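Local coordinates for signal recognition 54 kDa protein (Pyrococcus furiosus, PDB 3DM5), which belongs to the SRP54 family, joining a helical bundle, a P-loop GTPase-type domain and a signal peptide binding domain in one chain, at residues I102-G107 with H214-V219; R127-G132 with V183-V188; V219-I224 with V246-G251. All coordinates share one frame; numbering follows the deposited sequence.

All three contacts lie in one mixed sheet of the P-loop domain, in the order 131-135, 185-189, 101-106, 215-221, 242-247. Contacts 1 and 2 meet where strands 101-106 and 185-189 pair: M105 N lies 2.7 Å from V188 O, a probable hydrogen bond, and M105 CG packs on I187 CG2 at 3.6 Å. Contacts 1 and 3 share V219 on strand 215-221. Contacts 2 and 3, with centres about 25 Å apart, do not touch. Distance from guanosine-5'-diphosphate separates them further: contact 3 binds its base directly, the shared V219 side chain is about 7 Å from the same nucleotide, and the I187 side chain of contact 2 about 12 Å.

Contact 1. Residues I102-G107 with H214-V219; sequences ILLMVG and HEVILV
The H214 imidazole meets the neighbouring strand at its rim: L103 CD2 comes near the ring plane, 4.2 Å from ND1. The other flat group, the E215 carboxylate, leads away from strand 101-106. Its OE2 accepts from S243 and pairs with K270, while E215 CB stays alongside L103 CD2. From here the strands run parallel, held by a ladder that alternates between them. L104 carries the middle of it, its N donating to E215 O at 2.8 Å and its O accepting from I217 N at 2.7 Å, the latter nearly straight at 172°. V106 repeats the pattern with I217 O and V219 N.

L104 and V216 lie side by side on the same face of the sheet as V106 and L218, with L104 CD2 3.7 Å from V216 CG2. On the opposite face M105 is bent at chi2 and chi3 (-74° and -73°), which lays SD against I217 CB at 3.7 Å and brings CE within touch of both I217 CG2 and V219 CG2. Helix 113-125 packs over M105, and helix 198-211 over L104 and V106. The backbone polar groups are therefore buried but paired strand to strand, between two hydrocarbon layers. The charged end of E215 turns to partners that would be expected to steady its negative charge.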
ATOM      1  N   ILE A 102     -14.646  12.253  42.495  1.00 42.79           N
ATOM      2  CA  ILE A 102     -14.451  13.345  41.540  1.00 39.82           C
ATOM      3  C   ILE A 102     -13.262  13.119  40.609  1.00 45.99           C
ATOM      4  O   ILE A 102     -12.128  12.846  41.053  1.00 35.87           O
ATOM      5  CB  ILE A 102     -14.330  14.698  42.239  1.00 40.58           C
ATOM      6  CG1 ILE A 102     -15.633  15.029  42.977  1.00 51.23           C
ATOM      7  CG2 ILE A 102     -14.002  15.780  41.241  1.00 36.95           C
ATOM      8  CD1 ILE A 102     -15.482  16.197  43.942  1.00 43.47           C
ATOM      9  N   LEU A 103     -13.548  13.207  39.307  1.00 43.86           N
ATOM     10  CA  LEU A 103     -12.535  12.980  38.277  1.00 39.09           C
ATOM     11  C   LEU A 103     -12.332  14.279  37.533  1.00 42.03           C
ATOM     12  O   LEU A 103     -13.288  14.864  36.994  1.00 45.58           O
ATOM     13  CB  LEU A 103     -12.968  11.863  37.323  1.00 36.22           C
ATOM     14  CG  LEU A 103     -13.369  10.541  37.993  1.00 37.70           C
ATOM     15  CD1 LEU A 103     -13.816   9.522  36.958  1.00 31.76           C
ATOM     16  CD2 LEU A 103     -12.243  10.001  38.861  1.00 29.91           C
ATOM     17  N   LEU A 104     -11.092  14.748  37.521  1.00 37.54           N
ATOM     18  CA  LEU A 104     -10.791  16.027  36.903  1.00 43.19           C
ATOM     19  C   LEU A 104     -10.085  15.779  35.575  1.00 43.98           C
ATOM     20  O   LEU A 104      -9.029  15.143  35.539  1.00 42.16           O
ATOM     21  CB  LEU A 104      -9.947  16.901  37.852  1.00 41.17           C
ATOM     22  CG  LEU A 104      -9.312  18.178  37.296  1.00 47.78           C
ATOM     23  CD1 LEU A 104     -10.381  19.216  37.015  1.00 44.50           C
ATOM     24  CD2 LEU A 104      -8.284  18.711  38.282  1.00 47.61           C
ATOM     25  N   MET A 105     -10.684  16.262  34.484  1.00 42.65           N
ATOM     26  CA  MET A 105     -10.169  15.988  33.135  1.00 40.68           C
ATOM     27  C   MET A 105      -9.454  17.187  32.528  1.00 42.86           C
ATOM     28  O   MET A 105     -10.004  18.279  32.464  1.00 45.84           O
ATOM     29  CB  MET A 105     -11.300  15.560  32.212  1.00 38.35           C
ATOM     30  CG  MET A 105     -12.275  14.624  32.886  1.00 48.97           C
ATOM     31  SD  MET A 105     -11.586  12.989  33.097  1.00 60.18           S
ATOM     32  CE  MET A 105     -11.648  12.418  31.390  1.00 47.63           C
ATOM     33  N   VAL A 106      -8.223  16.970  32.074  1.00 35.96           N
ATOM     34  CA  VAL A 106      -7.416  18.033  31.484  1.00 42.50           C
ATOM     35  C   VAL A 106      -6.934  17.586  30.105  1.00 42.99           C
ATOM     36  O   VAL A 106      -6.881  16.388  29.821  1.00 44.06           O
ATOM     37  CB  VAL A 106      -6.228  18.445  32.435  1.00 37.03           C
ATOM     38  CG1 VAL A 106      -6.779  19.020  33.698  1.00 40.18           C
ATOM     39  CG2 VAL A 106      -5.405  17.266  32.793  1.00 37.10           C
ATOM     40  N   GLY A 107      -6.616  18.545  29.239  1.00 48.94           N
ATOM     41  CA  GLY A 107      -6.199  18.240  27.879  1.00 39.55           C
ATOM     42  C   GLY A 107      -6.232  19.436  26.947  1.00 44.69           C
ATOM     43  O   GLY A 107      -6.986  20.383  27.148  1.00 48.13           O
ATOM     44  N   HIS A 214     -10.613  13.127  43.338  1.00 39.81           N
ATOM     45  CA  HIS A 214     -10.023  11.818  43.570  1.00 44.23           C
ATOM     46  C   HIS A 214      -8.905  11.511  42.570  1.00 45.74           C
ATOM     47  O   HIS A 214      -7.959  10.806  42.893  1.00 43.51           O
ATOM     48  CB  HIS A 214     -11.068  10.700  43.509  1.00 41.78           C
ATOM     49  CG  HIS A 214     -10.459   9.334  43.490  1.00 50.61           C
ATOM     50  ND1 HIS A 214     -10.563   8.483  42.411  1.00 64.55           N
ATOM     51  CD2 HIS A 214      -9.695   8.685  44.404  1.00 41.82           C
ATOM     52  CE1 HIS A 214      -9.909   7.362  42.664  1.00 58.31           C
ATOM     53  NE2 HIS A 214      -9.375   7.462  43.870  1.00 50.31           N
ATOM     54  N   GLU A 215      -9.022  12.041  41.358  1.00 43.81           N
ATOM     55  CA  GLU A 215      -8.079  11.711  40.302  1.00 45.18           C
ATOM     56  C   GLU A 215      -8.005  12.799  39.240  1.00 44.49           C
ATOM     57  O   GLU A 215      -8.998  13.460  38.938  1.00 43.04           O
ATOM     58  CB  GLU A 215      -8.447  10.369  39.667  1.00 38.08           C
ATOM     59  CG  GLU A 215      -7.349   9.754  38.864  1.00 49.49           C
ATOM     60  CD  GLU A 215      -7.468   8.238  38.766  1.00 55.57           C
ATOM     61  OE1 GLU A 215      -7.945   7.602  39.736  1.00 59.76           O
ATOM     62  OE2 GLU A 215      -7.073   7.680  37.721  1.00 52.35           O
ATOM     63  N   VAL A 216      -6.819  12.988  38.677  1.00 40.57           N
ATOM     64  CA  VAL A 216      -6.676  13.928  37.587  1.00 40.94           C
ATOM     65  C   VAL A 216      -6.307  13.139  36.337  1.00 42.89           C
ATOM     66  O   VAL A 216      -5.364  12.359  36.355  1.00 38.46           O
ATOM     67  CB  VAL A 216      -5.647  15.007  37.911  1.00 47.86           C
ATOM     68  CG1 VAL A 216      -5.399  15.895  36.717  1.00 40.06           C
ATOM     69  CG2 VAL A 216      -6.138  15.828  39.078  1.00 44.96           C
ATOM     70  N   ILE A 217      -7.087  13.308  35.272  1.00 41.23           N
ATOM     71  CA  ILE A 217      -6.932  12.486  34.071  1.00 42.59           C
ATOM     72  C   ILE A 217      -6.598  13.358  32.886  1.00 36.84           C
ATOM     73  O   ILE A 217      -7.386  14.219  32.491  1.00 33.12           O
ATOM     74  CB  ILE A 217      -8.201  11.704  33.730  1.00 42.84           C
ATOM     75  CG1 ILE A 217      -8.573  10.747  34.851  1.00 43.14           C
ATOM     76  CG2 ILE A 217      -7.994  10.907  32.479  1.00 42.99           C
ATOM     77  CD1 ILE A 217      -9.899  10.044  34.615  1.00 43.73           C
ATOM     78  N   LEU A 218      -5.402  13.146  32.346  1.00 33.57           N
ATOM     79  CA  LEU A 218      -4.931  13.853  31.165  1.00 34.94           C
ATOM     80  C   LEU A 218      -5.321  13.048  29.922  1.00 38.81           C
ATOM     81  O   LEU A 218      -5.089  11.837  29.844  1.00 34.53           O
ATOM     82  CB  LEU A 218      -3.416  14.044  31.223  1.00 31.41           C
ATOM     83  CG  LEU A 218      -2.849  14.630  29.923  1.00 43.08           C
ATOM     84  CD1 LEU A 218      -3.513  15.988  29.633  1.00 33.18           C
ATOM     85  CD2 LEU A 218      -1.324  14.717  29.947  1.00 32.23           C
ATOM     86  N   VAL A 219      -5.945  13.729  28.974  1.00 39.05           N
ATOM     87  CA  VAL A 219      -6.423  13.118  27.740  1.00 37.12           C
ATOM     88  C   VAL A 219      -5.436  13.440  26.622  1.00 35.67           C
ATOM     89  O   VAL A 219      -5.239  14.588  26.277  1.00 37.51           O
ATOM     90  CB  VAL A 219      -7.828  13.637  27.408  1.00 34.81           C
ATOM     91  CG1 VAL A 219      -8.280  13.132  26.055  1.00 42.82           C
ATOM     92  CG2 VAL A 219      -8.799  13.206  28.496  1.00 34.75           C
TER

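Contact 2. Residues R127-G132 with V183-V188; sequences RGYKVG and VDIIIV. With SO4 (sulfate ion), chain C.
I185 reaches over one face of the Y129 ring, its CD1 standing 4.0 Å from the centroid and 17° off the ring normal, a CH-pi contact. I185 CG1 sits anti to the carbonyl carbon (chi1 -61°), and with the chain extended beyond it the terminal methyl is carried out to the ring. D184 takes the edge of the same ring: its CB is 3.6 Å from Y129 CD1, with the carboxylate turned nearly perpendicular to the ring plane. From that edge D184 OD1 receives K130 N at 3.0 Å in an almost straight bond, on its anti side and a little out of the carboxylate plane. This fastens the backbone just ahead of the strand, and D184 OD2 has at most a long, weak ion pair with K99.

The K130 chain bends at chi3 (57°) and crosses the V183 side chain at about a right angle, CE 4.2 Å from CG1. Past it the parallel pairing settles in. K130 O accepts I185 N, with a weaker bond from D184 N; G132 N donates to I185 O, and G132 O accepts from I187 N, at 2.9 Å each. V183 CG1 lies 3.7 Å from G132 N. V131 CG1 meets I187 CD1 at 3.9 Å under helix 113-125.

R127 stands apart from the second segment. Its NH2 donates to O4 of a sulfate ion, probably from the crystallisation liquor, at 3.1 Å; K126 binds the same ion, and R127 O accepts from R400 of the second subunit. G128 is the C-prime residue of a Schellman motif ending helix 113-125. Helix, Schellman end, short loop and parallel strand 131-135 beside 185-189 make up the alpha/beta layering characteristic of P-loop NTPases.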
ATOM      1  N   ARG A 127     -23.171   1.388  34.072  1.00 53.92           N
ATOM      2  CA  ARG A 127     -22.846   0.389  35.087  1.00 58.37           C
ATOM      3  C   ARG A 127     -23.516   0.705  36.419  1.00 62.85           C
ATOM      4  O   ARG A 127     -23.059   0.268  37.483  1.00 57.70           O
ATOM      5  CB  ARG A 127     -21.330   0.229  35.248  1.00 51.45           C
ATOM      6  CG  ARG A 127     -20.642  -0.143  33.950  1.00 54.50           C
ATOM      7  CD  ARG A 127     -19.207  -0.612  34.149  1.00 49.77           C
ATOM      8  NE  ARG A 127     -18.669  -1.241  32.947  1.00 55.01           N
ATOM      9  CZ  ARG A 127     -18.880  -0.809  31.705  1.00 52.20           C
ATOM     10  NH1 ARG A 127     -19.580   0.286  31.476  1.00 50.58           N
ATOM     11  NH2 ARG A 127     -18.367  -1.466  30.687  1.00 61.59           N
ATOM     12  N   GLY A 128     -24.605   1.468  36.348  1.00 54.95           N
ATOM     13  CA  GLY A 128     -25.440   1.713  37.511  1.00 65.38           C
ATOM     14  C   GLY A 128     -25.094   2.889  38.402  1.00 62.56           C
ATOM     15  O   GLY A 128     -25.643   3.020  39.490  1.00 67.14           O
ATOM     16  N   TYR A 129     -24.196   3.753  37.952  1.00 55.46           N
ATOM     17  CA  TYR A 129     -23.819   4.909  38.742  1.00 50.59           C
ATOM     18  C   TYR A 129     -24.662   6.112  38.380  1.00 53.51           C
ATOM     19  O   TYR A 129     -25.143   6.237  37.248  1.00 53.15           O
ATOM     20  CB  TYR A 129     -22.344   5.232  38.548  1.00 48.14           C
ATOM     21  CG  TYR A 129     -21.434   4.334  39.333  1.00 53.65           C
ATOM     22  CD1 TYR A 129     -21.283   4.502  40.702  1.00 53.86           C
ATOM     23  CD2 TYR A 129     -20.718   3.322  38.710  1.00 51.22           C
ATOM     24  CE1 TYR A 129     -20.446   3.680  41.435  1.00 55.30           C
ATOM     25  CE2 TYR A 129     -19.870   2.490  39.430  1.00 46.72           C
ATOM     26  CZ  TYR A 129     -19.746   2.674  40.793  1.00 56.39           C
ATOM     27  OH  TYR A 129     -18.911   1.862  41.529  1.00 59.98           O
ATOM     28  N   LYS A 130     -24.864   6.993  39.352  1.00 49.68           N
ATOM     29  CA  LYS A 130     -25.396   8.310  39.037  1.00 49.55           C
ATOM     30  C   LYS A 130     -24.203   9.171  38.706  1.00 50.77           C
ATOM     31  O   LYS A 130     -23.243   9.234  39.482  1.00 49.31           O
ATOM     32  CB  LYS A 130     -26.156   8.927  40.206  1.00 51.40           C
ATOM     33  CG  LYS A 130     -27.607   8.497  40.297  1.00 74.84           C
ATOM     34  CD  LYS A 130     -28.459   9.613  40.881  1.00 73.85           C
ATOM     35  CE  LYS A 130     -28.304  10.860  40.042  1.00 71.42           C
ATOM     36  NZ  LYS A 130     -29.097  11.989  40.585  1.00 91.23           N
ATOM     37  N   VAL A 131     -24.251   9.832  37.557  1.00 45.26           N
ATOM     38  CA  VAL A 131     -23.129  10.650  37.133  1.00 39.94           C
ATOM     39  C   VAL A 131     -23.590  12.062  36.874  1.00 39.20           C
ATOM     40  O   VAL A 131     -24.665  12.280  36.313  1.00 46.66           O
ATOM     41  CB  VAL A 131     -22.475  10.100  35.845  1.00 44.34           C
ATOM     42  CG1 VAL A 131     -21.323  10.990  35.409  1.00 37.44           C
ATOM     43  CG2 VAL A 131     -22.006   8.689  36.060  1.00 39.07           C
ATOM     44  N   GLY A 132     -22.762  13.015  37.282  1.00 39.70           N
ATOM     45  CA  GLY A 132     -22.907  14.387  36.853  1.00 42.29           C
ATOM     46  C   GLY A 132     -21.619  14.859  36.206  1.00 45.56           C
ATOM     47  O   GLY A 132     -20.528  14.520  36.663  1.00 48.54           O
ATOM     48  N   VAL A 183     -25.187  12.670  43.242  1.00 48.64           N
ATOM     49  CA  VAL A 183     -24.450  11.801  42.339  1.00 55.07           C
ATOM     50  C   VAL A 183     -23.368  10.972  43.022  1.00 53.66           C
ATOM     51  O   VAL A 183     -22.816  11.359  44.046  1.00 58.54           O
ATOM     52  CB  VAL A 183     -23.829  12.595  41.173  1.00 53.48           C
ATOM     53  CG1 VAL A 183     -24.916  13.246  40.334  1.00 43.14           C
ATOM     54  CG2 VAL A 183     -22.856  13.624  41.694  1.00 43.00           C
ATOM     55  N   ASP A 184     -23.088   9.812  42.436  1.00 58.71           N
ATOM     56  CA  ASP A 184     -21.977   8.967  42.843  1.00 53.15           C
ATOM     57  C   ASP A 184     -20.678   9.473  42.213  1.00 52.64           C
ATOM     58  O   ASP A 184     -19.628   9.483  42.846  1.00 53.00           O
ATOM     59  CB  ASP A 184     -22.212   7.536  42.361  1.00 58.29           C
ATOM     60  CG  ASP A 184     -23.442   6.893  42.978  1.00 65.53           C
ATOM     61  OD1 ASP A 184     -24.287   6.359  42.212  1.00 60.17           O
ATOM     62  OD2 ASP A 184     -23.549   6.901  44.224  1.00 64.34           O
ATOM     63  N   ILE A 185     -20.748   9.870  40.949  1.00 48.24           N
ATOM     64  CA  ILE A 185     -19.540  10.234  40.217  1.00 47.47           C
ATOM     65  C   ILE A 185     -19.692  11.598  39.566  1.00 42.94           C
ATOM     66  O   ILE A 185     -20.701  11.878  38.921  1.00 42.24           O
ATOM     67  CB  ILE A 185     -19.126   9.145  39.166  1.00 46.52           C
ATOM     68  CG1 ILE A 185     -18.842   7.818  39.879  1.00 44.58           C
ATOM     69  CG2 ILE A 185     -17.892   9.585  38.371  1.00 36.81           C
ATOM     70  CD1 ILE A 185     -18.421   6.698  38.992  1.00 44.38           C
ATOM     71  N   ILE A 186     -18.697  12.454  39.772  1.00 41.35           N
ATOM     72  CA  ILE A 186     -18.662  13.737  39.094  1.00 48.31           C
ATOM     73  C   ILE A 186     -17.425  13.832  38.195  1.00 50.89           C
ATOM     74  O   ILE A 186     -16.294  13.636  38.663  1.00 40.05           O
ATOM     75  CB  ILE A 186     -18.632  14.910  40.078  1.00 43.77           C
ATOM     76  CG1 ILE A 186     -19.739  14.766  41.117  1.00 51.06           C
ATOM     77  CG2 ILE A 186     -18.783  16.221  39.331  1.00 39.66           C
ATOM     78  CD1 ILE A 186     -19.695  15.838  42.197  1.00 47.91           C
ATOM     79  N   ILE A 187     -17.653  14.129  36.912  1.00 39.23           N
ATOM     80  CA  ILE A 187     -16.570  14.323  35.960  1.00 41.25           C
ATOM     81  C   ILE A 187     -16.489  15.785  35.586  1.00 43.91           C
ATOM     82  O   ILE A 187     -17.470  16.363  35.137  1.00 41.04           O
ATOM     83  CB  ILE A 187     -16.773  13.494  34.697  1.00 39.81           C
ATOM     84  CG1 ILE A 187     -16.682  12.018  35.054  1.00 42.92           C
ATOM     85  CG2 ILE A 187     -15.702  13.851  33.682  1.00 37.02           C
ATOM     86  CD1 ILE A 187     -17.629  11.162  34.326  1.00 40.79           C
ATOM     87  N   VAL A 188     -15.314  16.369  35.794  1.00 41.31           N
ATOM     88  CA  VAL A 188     -15.096  17.795  35.596  1.00 40.35           C
ATOM     89  C   VAL A 188     -14.218  18.049  34.379  1.00 46.86           C
ATOM     90  O   VAL A 188     -13.074  17.592  34.307  1.00 42.68           O
ATOM     91  CB  VAL A 188     -14.420  18.453  36.821  1.00 41.56           C
ATOM     92  CG1 VAL A 188     -14.534  19.960  36.712  1.00 37.97           C
ATOM     93  CG2 VAL A 188     -15.035  17.932  38.122  1.00 35.75           C
TER
HETATM   94  S   SO4 C 444     -19.989  -1.687  27.627  1.00122.65           S
HETATM   95  O1  SO4 C 444     -20.937  -2.122  28.658  1.00101.37           O
HETATM   96  O2  SO4 C 444     -18.912  -2.669  27.519  1.00 97.98           O
HETATM   97  O3  SO4 C 444     -20.675  -1.588  26.338  1.00106.71           O
HETATM   98  O4  SO4 C 444     -19.430  -0.382  27.992  1.00101.26           O

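Contact 3. Residues V219-I224 with V246-G251; sequences VIDGTI and VTKLDG. With GDP (guanosine-5'-diphosphate), chain J.
I220 and D221 pair in parallel with V246 and T247, before 222-224 coils into a 3-10 turn and K248, with a positive phi of 60°, turns the rest of segment 246-251 away from strand 215-221. T247 N donates to I220 O at 2.7 Å and G222 N to T247 O at 2.9 Å. V246 CG1 rests on G222 CA, and the T247 side chain crosses that of V219 at about a right angle, CG2 3.7 Å from CG1. The T247 hydroxyl is bonded to S111 O.

Two side chains carry the polar part. D221 CG is anti to its backbone N (chi1 174°), which brings OD1 back over the turn: it accepts T223 N at 2.7 Å nearly along its own C-O axis, making an Asx turn, and also takes the T223 hydroxyl, from the syn side and well out of the carboxylate plane. OD2 is left to face K248, whose NZ makes a weak salt bridge with it at 3.4 Å. K248 is fully extended, and its chain runs over one face of the guanine, with CG 3.5 Å from C5 of the nucleotide. Its ammonium also bonds to G110 O, while T223 CG2 packs on K248 CB.

The guanine edge is met by the K248 backbone and by D250: K248 N donates to O6 at 3.0 Å, and D250 presents OD1 to N1 and OD2 to N2, the latter at 2.9 Å. T247 to D250, Thr-Lys-Leu-Asp, fits the guanine-recognising TKXD element of G-domain proteins. The chemistry is complementary: a carboxylate for the ring N-H and the amino group, a backbone amide for the carbonyl. D221, held by its Asx turn, would be expected to steady the positive charge of the lysine laid across the base.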
ATOM      1  N   VAL A 219      -5.945  13.729  28.974  1.00 39.05           N
ATOM      2  CA  VAL A 219      -6.423  13.118  27.740  1.00 37.12           C
ATOM      3  C   VAL A 219      -5.436  13.440  26.622  1.00 35.67           C
ATOM      4  O   VAL A 219      -5.239  14.588  26.277  1.00 37.51           O
ATOM      5  CB  VAL A 219      -7.828  13.637  27.408  1.00 34.81           C
ATOM      6  CG1 VAL A 219      -8.280  13.132  26.055  1.00 42.82           C
ATOM      7  CG2 VAL A 219      -8.799  13.206  28.496  1.00 34.75           C
ATOM      8  N   ILE A 220      -4.765  12.418  26.107  1.00 40.21           N
ATOM      9  CA  ILE A 220      -3.755  12.599  25.068  1.00 40.63           C
ATOM     10  C   ILE A 220      -4.231  12.031  23.738  1.00 41.48           C
ATOM     11  O   ILE A 220      -4.708  10.893  23.664  1.00 37.24           O
ATOM     12  CB  ILE A 220      -2.426  11.889  25.418  1.00 44.04           C
ATOM     13  CG1 ILE A 220      -1.929  12.304  26.797  1.00 34.53           C
ATOM     14  CG2 ILE A 220      -1.356  12.197  24.384  1.00 43.86           C
ATOM     15  CD1 ILE A 220      -0.567  11.748  27.113  1.00 41.43           C
ATOM     16  N   ASP A 221      -4.082  12.835  22.694  1.00 44.87           N
ATOM     17  CA  ASP A 221      -4.372  12.433  21.323  1.00 37.88           C
ATOM     18  C   ASP A 221      -3.278  11.482  20.847  1.00 40.58           C
ATOM     19  O   ASP A 221      -2.119  11.859  20.709  1.00 35.39           O
ATOM     20  CB  ASP A 221      -4.450  13.693  20.464  1.00 44.11           C
ATOM     21  CG  ASP A 221      -4.603  13.407  18.991  1.00 50.07           C
ATOM     22  OD1 ASP A 221      -4.282  12.278  18.548  1.00 43.77           O
ATOM     23  OD2 ASP A 221      -5.032  14.340  18.275  1.00 51.39           O
ATOM     24  N   GLY A 222      -3.654  10.232  20.612  1.00 40.96           N
ATOM     25  CA  GLY A 222      -2.680   9.206  20.299  1.00 45.16           C
ATOM     26  C   GLY A 222      -2.101   9.282  18.897  1.00 43.31           C
ATOM     27  O   GLY A 222      -1.212   8.529  18.561  1.00 37.05           O
ATOM     28  N   THR A 223      -2.597  10.189  18.072  1.00 38.30           N
ATOM     29  CA  THR A 223      -2.057  10.314  16.732  1.00 43.23           C
ATOM     30  C   THR A 223      -0.776  11.115  16.750  1.00 41.21           C
ATOM     31  O   THR A 223      -0.133  11.271  15.714  1.00 48.90           O
ATOM     32  CB  THR A 223      -3.037  10.986  15.764  1.00 40.02           C
ATOM     33  OG1 THR A 223      -3.191  12.361  16.134  1.00 46.54           O
ATOM     34  CG2 THR A 223      -4.396  10.264  15.766  1.00 39.61           C
ATOM     35  N   ILE A 224      -0.409  11.627  17.924  1.00 37.02           N
ATOM     36  CA  ILE A 224       0.880  12.305  18.085  1.00 34.30           C
ATOM     37  C   ILE A 224       2.048  11.332  18.262  1.00 38.47           C
ATOM     38  O   ILE A 224       3.208  11.739  18.279  1.00 39.94           O
ATOM     39  CB  ILE A 224       0.857  13.361  19.224  1.00 38.38           C
ATOM     40  CG1 ILE A 224       0.885  12.709  20.606  1.00 41.08           C
ATOM     41  CG2 ILE A 224      -0.352  14.238  19.090  1.00 39.26           C
ATOM     42  CD1 ILE A 224       1.373  13.666  21.696  1.00 40.37           C
ATOM     43  N   VAL A 246      -5.781   7.766  26.449  1.00 37.21           N
ATOM     44  CA  VAL A 246      -5.217   7.999  25.129  1.00 42.85           C
ATOM     45  C   VAL A 246      -6.310   7.842  24.085  1.00 36.62           C
ATOM     46  O   VAL A 246      -6.963   6.790  24.021  1.00 38.49           O
ATOM     47  CB  VAL A 246      -4.075   7.016  24.855  1.00 44.22           C
ATOM     48  CG1 VAL A 246      -3.520   7.230  23.470  1.00 33.94           C
ATOM     49  CG2 VAL A 246      -2.998   7.206  25.905  1.00 35.47           C
ATOM     50  N   THR A 247      -6.544   8.884  23.290  1.00 33.59           N
ATOM     51  CA  THR A 247      -7.663   8.854  22.345  1.00 36.08           C
ATOM     52  C   THR A 247      -7.208   8.561  20.916  1.00 42.84           C
ATOM     53  O   THR A 247      -6.008   8.584  20.624  1.00 35.78           O
ATOM     54  CB  THR A 247      -8.419  10.182  22.300  1.00 35.25           C
ATOM     55  OG1 THR A 247      -7.497  11.225  21.969  1.00 40.15           O
ATOM     56  CG2 THR A 247      -9.086  10.467  23.621  1.00 41.97           C
ATOM     57  N   LYS A 248      -8.187   8.304  20.042  1.00 38.76           N
ATOM     58  CA  LYS A 248      -7.962   8.219  18.612  1.00 40.13           C
ATOM     59  C   LYS A 248      -6.957   7.121  18.273  1.00 46.22           C
ATOM     60  O   LYS A 248      -6.091   7.316  17.413  1.00 39.84           O
ATOM     61  CB  LYS A 248      -7.473   9.567  18.080  1.00 29.54           C
ATOM     62  CG  LYS A 248      -8.410  10.700  18.396  1.00 39.83           C
ATOM     63  CD  LYS A 248      -7.880  12.034  17.895  1.00 42.71           C
ATOM     64  CE  LYS A 248      -8.903  13.160  18.124  1.00 48.91           C
ATOM     65  NZ  LYS A 248      -8.364  14.515  17.734  1.00 50.20           N
ATOM     66  N   LEU A 249      -7.046   5.984  18.961  1.00 38.65           N
ATOM     67  CA  LEU A 249      -6.179   4.871  18.630  1.00 40.91           C
ATOM     68  C   LEU A 249      -6.684   4.160  17.357  1.00 54.41           C
ATOM     69  O   LEU A 249      -5.929   3.478  16.648  1.00 54.46           O
ATOM     70  CB  LEU A 249      -6.039   3.897  19.811  1.00 44.48           C
ATOM     71  CG  LEU A 249      -5.170   4.325  21.008  1.00 37.64           C
ATOM     72  CD1 LEU A 249      -4.770   3.111  21.779  1.00 47.40           C
ATOM     73  CD2 LEU A 249      -3.936   5.058  20.581  1.00 36.65           C
ATOM     74  N   ASP A 250      -7.964   4.356  17.066  1.00 45.15           N
ATOM     75  CA  ASP A 250      -8.607   3.711  15.934  1.00 51.36           C
ATOM     76  C   ASP A 250      -8.048   4.162  14.591  1.00 60.98           C
ATOM     77  O   ASP A 250      -8.141   5.337  14.232  1.00 57.00           O
ATOM     78  CB  ASP A 250     -10.121   3.928  15.968  1.00 53.70           C
ATOM     79  CG  ASP A 250     -10.505   5.382  16.181  1.00 51.79           C
ATOM     80  OD1 ASP A 250      -9.954   6.017  17.108  1.00 42.00           O
ATOM     81  OD2 ASP A 250     -11.380   5.871  15.432  1.00 41.54           O
ATOM     82  N   GLY A 251      -7.479   3.218  13.848  1.00 52.43           N
ATOM     83  CA  GLY A 251      -6.956   3.512  12.533  1.00 49.09           C
ATOM     84  C   GLY A 251      -5.611   4.207  12.537  1.00 60.45           C
ATOM     85  O   GLY A 251      -4.897   4.170  11.543  1.00 67.81           O
TER
HETATM   86  PB  GDP J 501     -11.649  18.752  22.229  1.00 37.55           P
HETATM   87  O1B GDP J 501     -10.457  17.868  22.102  1.00 37.31           O
HETATM   88  O2B GDP J 501     -11.243  20.156  21.855  1.00 42.79           O
HETATM   89  O3B GDP J 501     -12.176  18.690  23.641  1.00 43.28           O
HETATM   90  O3A GDP J 501     -12.777  18.401  21.129  1.00 51.18           O
HETATM   91  PA  GDP J 501     -13.461  16.977  20.841  1.00 42.99           P
HETATM   92  O1A GDP J 501     -14.674  17.134  19.972  1.00 49.29           O
HETATM   93  O2A GDP J 501     -13.821  16.244  22.101  1.00 45.54           O
HETATM   94  O5' GDP J 501     -12.326  16.234  19.979  1.00 45.02           O
HETATM   95  C5' GDP J 501     -12.017  16.801  18.711  1.00 39.78           C
HETATM   96  C4' GDP J 501     -12.215  15.777  17.589  1.00 46.24           C
HETATM   97  O4' GDP J 501     -11.608  14.492  17.860  1.00 50.38           O
HETATM   98  C3' GDP J 501     -13.690  15.524  17.332  1.00 43.99           C
HETATM   99  O3' GDP J 501     -13.833  15.545  15.908  1.00 40.52           O
HETATM  100  C2' GDP J 501     -13.935  14.141  17.907  1.00 42.32           C
HETATM  101  O2' GDP J 501     -14.896  13.411  17.180  1.00 46.26           O
HETATM  102  C1' GDP J 501     -12.603  13.466  17.696  1.00 43.73           C
HETATM  103  N9  GDP J 501     -12.331  12.360  18.628  1.00 45.92           N
HETATM  104  C8  GDP J 501     -12.271  12.378  19.970  1.00 45.78           C
HETATM  105  N7  GDP J 501     -11.944  11.146  20.449  1.00 43.70           N
HETATM  106  C5  GDP J 501     -11.777  10.333  19.389  1.00 48.62           C
HETATM  107  C6  GDP J 501     -11.429   8.908  19.143  1.00 44.96           C
HETATM  108  O6  GDP J 501     -11.175   8.111  20.077  1.00 41.26           O
HETATM  109  N1  GDP J 501     -11.391   8.491  17.871  1.00 48.09           N
HETATM  110  C2  GDP J 501     -11.636   9.305  16.830  1.00 45.85           C
HETATM  111  N2  GDP J 501     -11.569   8.803  15.579  1.00 45.68           N
HETATM  112  N3  GDP J 501     -11.949  10.607  16.973  1.00 48.64           N
HETATM  113  C4  GDP J 501     -12.034  11.151  18.199  1.00 49.39           C